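ABC-type amino acid transport system, permease component (Caldanaerobacter subterraneus subsp. tengcongensis MB4, PDB 4YMU) probably forms the membrane-embedded permease subunit of an ABC amino-acid transporter and binds arginine within its helical bundle. Local coordinates at residues Leu38-Met43 and Ser56-Val61; Ala104-Ala109 and Leu146-Asn151. All blocks are in the same frame, centred on the assembly; numbering follows the deposited sequence.

Interaction 1 (Leu38-Met43 and Ser56-Val61); sequences LFIALM and SSYIEV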
ATOM      1  N   LEU C  38      -9.187  11.017 -21.000  1.00 99.15           N
ATOM      2  CA  LEU C  38      -9.155  12.246 -20.207  1.00 97.29           C
ATOM      3  C   LEU C  38     -10.523  12.915 -20.179  1.00 97.63           C
ATOM      4  O   LEU C  38     -11.011  13.349 -19.136  1.00 93.76           O
ATOM      5  CB  LEU C  38      -8.136  13.221 -20.807  1.00 89.71           C
ATOM      6  CG  LEU C  38      -8.116  14.648 -20.249  1.00 87.21           C
ATOM      7  CD1 LEU C  38      -7.917  14.660 -18.734  1.00 84.64           C
ATOM      8  CD2 LEU C  38      -7.034  15.468 -20.945  1.00 82.62           C
ATOM      9  N   PHE C  39     -11.136  12.979 -21.352  1.00 97.65           N
ATOM     10  CA  PHE C  39     -12.417  13.624 -21.533  1.00102.05           C
ATOM     11  C   PHE C  39     -13.473  12.863 -20.752  1.00102.27           C
ATOM     12  O   PHE C  39     -14.338  13.456 -20.109  1.00103.79           O
ATOM     13  CB  PHE C  39     -12.744  13.624 -23.024  1.00108.14           C
ATOM     14  CG  PHE C  39     -13.615  14.757 -23.455  1.00118.18           C
ATOM     15  CD1 PHE C  39     -13.084  16.032 -23.610  1.00125.41           C
ATOM     16  CD2 PHE C  39     -14.957  14.547 -23.745  1.00117.44           C
ATOM     17  CE1 PHE C  39     -13.889  17.089 -24.026  1.00130.39           C
ATOM     18  CE2 PHE C  39     -15.767  15.596 -24.164  1.00116.26           C
ATOM     19  CZ  PHE C  39     -15.234  16.869 -24.305  1.00124.18           C
ATOM     20  N   ILE C  40     -13.384  11.539 -20.807  1.00102.55           N
ATOM     21  CA  ILE C  40     -14.340  10.679 -20.127  1.00103.21           C
ATOM     22  C   ILE C  40     -14.225  10.872 -18.618  1.00 99.45           C
ATOM     23  O   ILE C  40     -15.232  10.897 -17.909  1.00101.02           O
ATOM     24  CB  ILE C  40     -14.096   9.189 -20.451  1.00106.27           C
ATOM     25  CG1 ILE C  40     -14.258   8.914 -21.944  1.00102.97           C
ATOM     26  CG2 ILE C  40     -15.077   8.306 -19.689  1.00111.11           C
ATOM     27  CD1 ILE C  40     -15.672   9.028 -22.409  1.00105.82           C
ATOM     28  N   ALA C  41     -12.989  11.015 -18.141  1.00 97.27           N
ATOM     29  CA  ALA C  41     -12.718  11.164 -16.712  1.00 97.33           C
ATOM     30  C   ALA C  41     -13.331  12.459 -16.175  1.00103.39           C
ATOM     31  O   ALA C  41     -14.006  12.450 -15.144  1.00101.73           O
ATOM     32  CB  ALA C  41     -11.224  11.138 -16.459  1.00 88.10           C
ATOM     33  N   LEU C  42     -13.097  13.557 -16.899  1.00101.83           N
ATOM     34  CA  LEU C  42     -13.655  14.870 -16.580  1.00 98.21           C
ATOM     35  C   LEU C  42     -15.176  14.822 -16.448  1.00107.88           C
ATOM     36  O   LEU C  42     -15.761  15.470 -15.581  1.00112.80           O
ATOM     37  CB  LEU C  42     -13.256  15.883 -17.659  1.00 92.47           C
ATOM     38  CG  LEU C  42     -12.013  16.741 -17.397  1.00 91.89           C
ATOM     39  CD1 LEU C  42     -11.177  16.147 -16.294  1.00 88.00           C
ATOM     40  CD2 LEU C  42     -11.165  16.929 -18.642  1.00 86.68           C
ATOM     41  N   MET C  43     -15.805  14.047 -17.320  1.00111.75           N
ATOM     42  CA  MET C  43     -17.244  13.852 -17.278  1.00110.64           C
ATOM     43  C   MET C  43     -17.684  13.164 -15.995  1.00111.21           C
ATOM     44  O   MET C  43     -18.735  13.479 -15.436  1.00108.45           O
ATOM     45  CB  MET C  43     -17.691  13.015 -18.467  1.00109.82           C
ATOM     46  CG  MET C  43     -17.720  13.764 -19.772  1.00100.52           C
ATOM     47  SD  MET C  43     -18.656  12.844 -21.007  1.00110.92           S
ATOM     48  CE  MET C  43     -17.895  13.476 -22.493  1.00 92.14           C
ATOM     49  N   SER C  56     -19.704   6.897 -16.317  1.00114.88           N
ATOM     50  CA  SER C  56     -19.590   5.663 -15.552  1.00110.00           C
ATOM     51  C   SER C  56     -20.084   4.474 -16.363  1.00106.85           C
ATOM     52  O   SER C  56     -19.451   3.415 -16.369  1.00 99.56           O
ATOM     53  CB  SER C  56     -20.322   5.759 -14.210  1.00108.34           C
ATOM     54  OG  SER C  56     -19.617   6.610 -13.313  1.00111.33           O
ATOM     55  N   SER C  57     -21.201   4.663 -17.061  1.00108.08           N
ATOM     56  CA  SER C  57     -21.789   3.586 -17.852  1.00103.13           C
ATOM     57  C   SER C  57     -20.881   3.195 -19.014  1.00 98.01           C
ATOM     58  O   SER C  57     -20.636   2.015 -19.235  1.00 92.44           O
ATOM     59  CB  SER C  57     -23.176   3.977 -18.348  1.00103.07           C
ATOM     60  OG  SER C  57     -24.111   3.946 -17.284  1.00107.54           O
ATOM     61  N   TYR C  58     -20.375   4.196 -19.732  1.00 97.91           N
ATOM     62  CA  TYR C  58     -19.397   4.005 -20.798  1.00 91.16           C
ATOM     63  C   TYR C  58     -18.229   3.160 -20.314  1.00 98.19           C
ATOM     64  O   TYR C  58     -17.955   2.080 -20.862  1.00 93.13           O
ATOM     65  CB  TYR C  58     -18.900   5.373 -21.264  1.00 85.76           C
ATOM     66  CG  TYR C  58     -17.820   5.364 -22.325  1.00 91.05           C
ATOM     67  CD1 TYR C  58     -18.135   5.487 -23.671  1.00 93.10           C
ATOM     68  CD2 TYR C  58     -16.483   5.286 -21.979  1.00 93.50           C
ATOM     69  CE1 TYR C  58     -17.140   5.510 -24.641  1.00 90.91           C
ATOM     70  CE2 TYR C  58     -15.486   5.305 -22.938  1.00 92.70           C
ATOM     71  CZ  TYR C  58     -15.818   5.418 -24.264  1.00 93.84           C
ATOM     72  OH  TYR C  58     -14.819   5.435 -25.210  1.00 91.79           O
ATOM     73  N   ILE C  59     -17.548   3.665 -19.282  1.00105.44           N
ATOM     74  CA  ILE C  59     -16.390   2.999 -18.681  1.00 94.50           C
ATOM     75  C   ILE C  59     -16.679   1.556 -18.269  1.00 86.99           C
ATOM     76  O   ILE C  59     -15.969   0.622 -18.666  1.00 80.14           O
ATOM     77  CB  ILE C  59     -15.897   3.791 -17.460  1.00 97.90           C
ATOM     78  CG1 ILE C  59     -15.362   5.150 -17.915  1.00103.38           C
ATOM     79  CG2 ILE C  59     -14.827   3.012 -16.699  1.00 89.92           C
ATOM     80  CD1 ILE C  59     -15.063   6.091 -16.795  1.00 97.71           C
ATOM     81  N   GLU C  60     -17.744   1.388 -17.496  1.00 83.38           N
ATOM     82  CA  GLU C  60     -18.124   0.093 -16.956  1.00 89.57           C
ATOM     83  C   GLU C  60     -18.402  -0.908 -18.070  1.00 94.83           C
ATOM     84  O   GLU C  60     -17.869  -2.022 -18.080  1.00 94.42           O
ATOM     85  CB  GLU C  60     -19.376   0.281 -16.095  1.00103.75           C
ATOM     86  CG  GLU C  60     -19.650  -0.809 -15.074  1.00116.36           C
ATOM     87  CD  GLU C  60     -20.633  -0.362 -14.000  1.00125.12           C
ATOM     88  OE1 GLU C  60     -21.359   0.634 -14.232  1.00124.58           O
ATOM     89  OE2 GLU C  60     -20.685  -1.010 -12.929  1.00130.45           O
ATOM     90  N   VAL C  61     -19.202  -0.478 -19.043  1.00 99.31           N
ATOM     91  CA  VAL C  61     -19.615  -1.342 -20.141  1.00 91.68           C
ATOM     92  C   VAL C  61     -18.416  -1.744 -20.977  1.00 87.89           C
ATOM     93  O   VAL C  61     -18.254  -2.913 -21.297  1.00 93.23           O
ATOM     94  CB  VAL C  61     -20.712  -0.696 -21.009  1.00 87.63           C
ATOM     95  CG1 VAL C  61     -20.813  -1.407 -22.343  1.00 81.70           C
ATOM     96  CG2 VAL C  61     -22.047  -0.744 -20.278  1.00 85.35           C
TER
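I40 on helix 12-44 reaches into the notch between Y58 and I59, neighbours on helix 49-63. Its CD1 and CG1 lie on the tyrosine ring, while CG2 packs chiefly on I59 and also touches the ring at CD2. CD1 stands over one face of the ring, 3.9 Å from the ring centroid of Y58 and 17° off the ring normal, a CH-pi contact. The methyl is displaced toward the rim, on the CE2 side, where I40 CD1 lies 3.8 Å from Y58 CE2. The I40 side chain stands crosswise to that of Y58. A bend at chi2 (-70°) in I40 turns CD1 onto this face. Toward the second neighbour, I40 CG2 is 3.6 Å from both I59 CG1 and I59 CD1, and the two isoleucine side chains pass alongside each other, pointing opposite ways. I59 is extended beyond CG1 (chi2 170°), which carries CD1 alongside the I40 methyl. The nearest CA atoms across the two segments belong to this pair, I40 CA and I59 CA, 8.1 Å apart. Y58 is also fixed at its far end: its OH is hydrogen-bonded to S100 OG on helix 87-112, and its side chain touches I97 of that helix and M36 one turn before I40. Beyond the contact, E60 and V61 pack on L201 and F197 of the second subunit, so another side of helix 49-63 faces that subunit. No hydrogen bond joins the two segments; their cohesion is apolar and dispersive, with a CH-pi component. The tyrosine shows both sides of its chemistry, its ring facing the isoleucine while its hydroxyl is satisfied by a third helix.

Interaction 2 (Ala104-Ala109 and Leu146-Asn151); sequences AEIIRA and LPALGN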
ATOM      1  N   ALA C 104      -9.426   6.269 -18.621  1.00 96.52           N
ATOM      2  CA  ALA C 104     -10.278   7.015 -17.706  1.00 95.07           C
ATOM      3  C   ALA C 104     -10.106   6.492 -16.268  1.00100.29           C
ATOM      4  O   ALA C 104      -9.912   7.280 -15.306  1.00101.14           O
ATOM      5  CB  ALA C 104     -11.733   6.915 -18.142  1.00 82.71           C
ATOM      6  N   GLU C 105     -10.153   5.165 -16.121  1.00 96.63           N
ATOM      7  CA  GLU C 105      -9.934   4.600 -14.788  1.00100.17           C
ATOM      8  C   GLU C 105      -8.553   4.916 -14.241  1.00 97.82           C
ATOM      9  O   GLU C 105      -8.403   5.263 -13.061  1.00104.38           O
ATOM     10  CB  GLU C 105     -10.149   3.091 -14.759  1.00105.86           C
ATOM     11  CG  GLU C 105     -11.407   2.720 -14.043  1.00114.40           C
ATOM     12  CD  GLU C 105     -11.580   3.519 -12.772  1.00117.69           C
ATOM     13  OE1 GLU C 105     -10.881   3.216 -11.764  1.00115.11           O
ATOM     14  OE2 GLU C 105     -12.401   4.472 -12.805  1.00115.59           O
ATOM     15  N   ILE C 106      -7.550   4.815 -15.106  1.00 87.00           N
ATOM     16  CA  ILE C 106      -6.188   5.109 -14.703  1.00 82.94           C
ATOM     17  C   ILE C 106      -6.076   6.525 -14.124  1.00 89.34           C
ATOM     18  O   ILE C 106      -5.448   6.736 -13.080  1.00 86.14           O
ATOM     19  CB  ILE C 106      -5.207   4.919 -15.867  1.00 76.61           C
ATOM     20  CG1 ILE C 106      -4.717   3.477 -15.906  1.00 67.96           C
ATOM     21  CG2 ILE C 106      -4.007   5.844 -15.739  1.00 78.51           C
ATOM     22  CD1 ILE C 106      -4.071   3.113 -17.229  1.00 79.88           C
ATOM     23  N   ILE C 107      -6.708   7.483 -14.785  1.00 92.74           N
ATOM     24  CA  ILE C 107      -6.678   8.854 -14.301  1.00 96.22           C
ATOM     25  C   ILE C 107      -7.347   8.977 -12.938  1.00 97.14           C
ATOM     26  O   ILE C 107      -6.760   9.555 -11.992  1.00 90.21           O
ATOM     27  CB  ILE C 107      -7.329   9.819 -15.292  1.00 91.03           C
ATOM     28  CG1 ILE C 107      -6.523   9.852 -16.601  1.00 88.20           C
ATOM     29  CG2 ILE C 107      -7.486  11.205 -14.656  1.00 73.70           C
ATOM     30  CD1 ILE C 107      -7.124  10.757 -17.660  1.00 78.25           C
ATOM     31  N   ARG C 108      -8.565   8.436 -12.828  1.00 90.65           N
ATOM     32  CA  ARG C 108      -9.276   8.506 -11.547  1.00 85.65           C
ATOM     33  C   ARG C 108      -8.450   7.940 -10.390  1.00 83.57           C
ATOM     34  O   ARG C 108      -8.470   8.471  -9.275  1.00 83.27           O
ATOM     35  CB  ARG C 108     -10.624   7.793 -11.613  1.00 78.22           C
ATOM     36  CG  ARG C 108     -11.530   8.119 -10.448  1.00 80.87           C
ATOM     37  CD  ARG C 108     -12.481   6.979 -10.170  1.00 87.31           C
ATOM     38  NE  ARG C 108     -11.770   5.704 -10.097  1.00 93.71           N
ATOM     39  CZ  ARG C 108     -10.947   5.343  -9.118  1.00103.47           C
ATOM     40  NH1 ARG C 108     -10.714   6.157  -8.096  1.00112.98           N
ATOM     41  NH2 ARG C 108     -10.347   4.159  -9.164  1.00102.95           N
ATOM     42  N   ALA C 109      -7.701   6.881 -10.676  1.00 87.66           N
ATOM     43  CA  ALA C 109      -6.955   6.203  -9.632  1.00 89.12           C
ATOM     44  C   ALA C 109      -5.636   6.911  -9.339  1.00 92.90           C
ATOM     45  O   ALA C 109      -5.119   6.825  -8.227  1.00 97.02           O
ATOM     46  CB  ALA C 109      -6.701   4.772 -10.016  1.00 79.13           C
ATOM     47  N   LEU C 146       1.339   8.926 -15.561  1.00105.21           N
ATOM     48  CA  LEU C 146       2.297   8.657 -16.640  1.00102.38           C
ATOM     49  C   LEU C 146       2.866   7.225 -16.679  1.00106.12           C
ATOM     50  O   LEU C 146       2.948   6.625 -17.748  1.00112.35           O
ATOM     51  CB  LEU C 146       3.437   9.685 -16.652  1.00 93.56           C
ATOM     52  CG  LEU C 146       3.049  11.132 -16.975  1.00 87.74           C
ATOM     53  CD1 LEU C 146       4.282  12.023 -17.034  1.00 89.13           C
ATOM     54  CD2 LEU C 146       2.246  11.229 -18.260  1.00 77.27           C
ATOM     55  N   PRO C 147       3.268   6.668 -15.524  1.00103.58           N
ATOM     56  CA  PRO C 147       3.796   5.306 -15.635  1.00102.87           C
ATOM     57  C   PRO C 147       2.715   4.281 -15.976  1.00 98.46           C
ATOM     58  O   PRO C 147       3.032   3.241 -16.550  1.00100.14           O
ATOM     59  CB  PRO C 147       4.327   5.021 -14.222  1.00 98.65           C
ATOM     60  CG  PRO C 147       4.531   6.343 -13.609  1.00101.27           C
ATOM     61  CD  PRO C 147       3.445   7.207 -14.167  1.00104.08           C
ATOM     62  N   ALA C 148       1.463   4.566 -15.633  1.00 91.32           N
ATOM     63  CA  ALA C 148       0.410   3.583 -15.841  1.00 90.79           C
ATOM     64  C   ALA C 148      -0.125   3.697 -17.269  1.00 96.38           C
ATOM     65  O   ALA C 148      -0.681   2.741 -17.815  1.00 92.28           O
ATOM     66  CB  ALA C 148      -0.705   3.744 -14.808  1.00 69.03           C
ATOM     67  N   LEU C 149       0.051   4.880 -17.854  1.00 97.79           N
ATOM     68  CA  LEU C 149      -0.201   5.104 -19.266  1.00 92.41           C
ATOM     69  C   LEU C 149       0.821   4.319 -20.079  1.00102.94           C
ATOM     70  O   LEU C 149       0.459   3.583 -21.012  1.00101.04           O
ATOM     71  CB  LEU C 149      -0.088   6.593 -19.596  1.00 83.37           C
ATOM     72  CG  LEU C 149      -1.251   7.488 -19.158  1.00 83.69           C
ATOM     73  CD1 LEU C 149      -1.180   8.858 -19.826  1.00 72.20           C
ATOM     74  CD2 LEU C 149      -2.577   6.813 -19.464  1.00 88.80           C
ATOM     75  N   GLY C 150       2.096   4.466 -19.711  1.00 99.49           N
ATOM     76  CA  GLY C 150       3.175   3.750 -20.368  1.00 98.04           C
ATOM     77  C   GLY C 150       2.919   2.258 -20.352  1.00 97.97           C
ATOM     78  O   GLY C 150       3.238   1.543 -21.300  1.00101.59           O
ATOM     79  N   ASN C 151       2.332   1.791 -19.260  1.00 91.29           N
ATOM     80  CA  ASN C 151       1.990   0.392 -19.113  1.00 86.74           C
ATOM     81  C   ASN C 151       0.780   0.009 -19.957  1.00 95.41           C
ATOM     82  O   ASN C 151       0.656  -1.132 -20.399  1.00 94.39           O
ATOM     83  CB  ASN C 151       1.713   0.101 -17.651  1.00 87.98           C
ATOM     84  CG  ASN C 151       1.116  -1.261 -17.430  1.00 89.07           C
ATOM     85  OD1 ASN C 151      -0.093  -1.391 -17.252  1.00 92.17           O
ATOM     86  ND2 ASN C 151       1.959  -2.287 -17.421  1.00 90.04           N
TER
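I106 on helix 87-112 projects across to A148 and L149 on helix 129-160, and the apolar part of the contact centres on its CG2 methyl. I106 CG2 lies 4.0 Å from A148 CB and 4.1 Å from L149 CD2, touching two consecutive residues. CG2 sits anti to the backbone N of I106, while the longer branch continues outward in an extended form (chi2 164°). The leucine's CA-CB bond does not aim at I106, but the end of its side chain swings nearer and crosses the isoleucine at a slant.

A second kind of contact is between side chain and backbone. The extended branch puts I106 CD1 3.5 Å from A148 O, a van der Waals approach of a methyl to a carbonyl oxygen. A148 belongs to the kinked part of helix 129-160: P147 has no N-H to give, and A148 N also lacks the helical bond to the preceding turn.

The polar interactions stay within 104-109. R108 grips the E105 carboxylate side-on, with R108 NH2 2.8 Å from E105 OE1 and R108 NE 3.0 Å from E105 OE2. Each oxygen offers its syn lone pair, and the carboxylate carbon lies at the edge of the guanidinium, in its plane, so the paired bonds restrain rotation of both groups. E105 OE2 also forms a salt bridge with K44 of helix 12-44, and R108 NH1 is hydrogen-bonded to Q112 OE1.

Both helices contribute to the arginine pocket (N98, S99 and Y102; E152, V155, M156 and E159), which P66 and L67 complete; the I106 side chain is about 7 Å from a bound arginine. Here the segments meet through apolar and van der Waals contacts, without a hydrogen bond between them, while the charged pair is tied to helix 12-44.

Interaction 1 closes before interaction 2 opens along the chain, and all four segments belong to the same permease domain. Their centres are 13 Å apart. Helices 12-44 and 49-63 carry the first, helices 87-112 and 129-160 the second, and segment 104-109 touches both segments of interaction 1. A104 CB lies 3.9 Å from I40 CG2 and 3.7 Å from I59 CD1, while I107 CD1 comes within 3.6 Å of L38 CA. Helix 87-112 thus stands between the two contacts, linking helices 12-44 and 49-63, the latter packed on the second subunit, to helix 129-160, with which it contributes most of the arginine pocket.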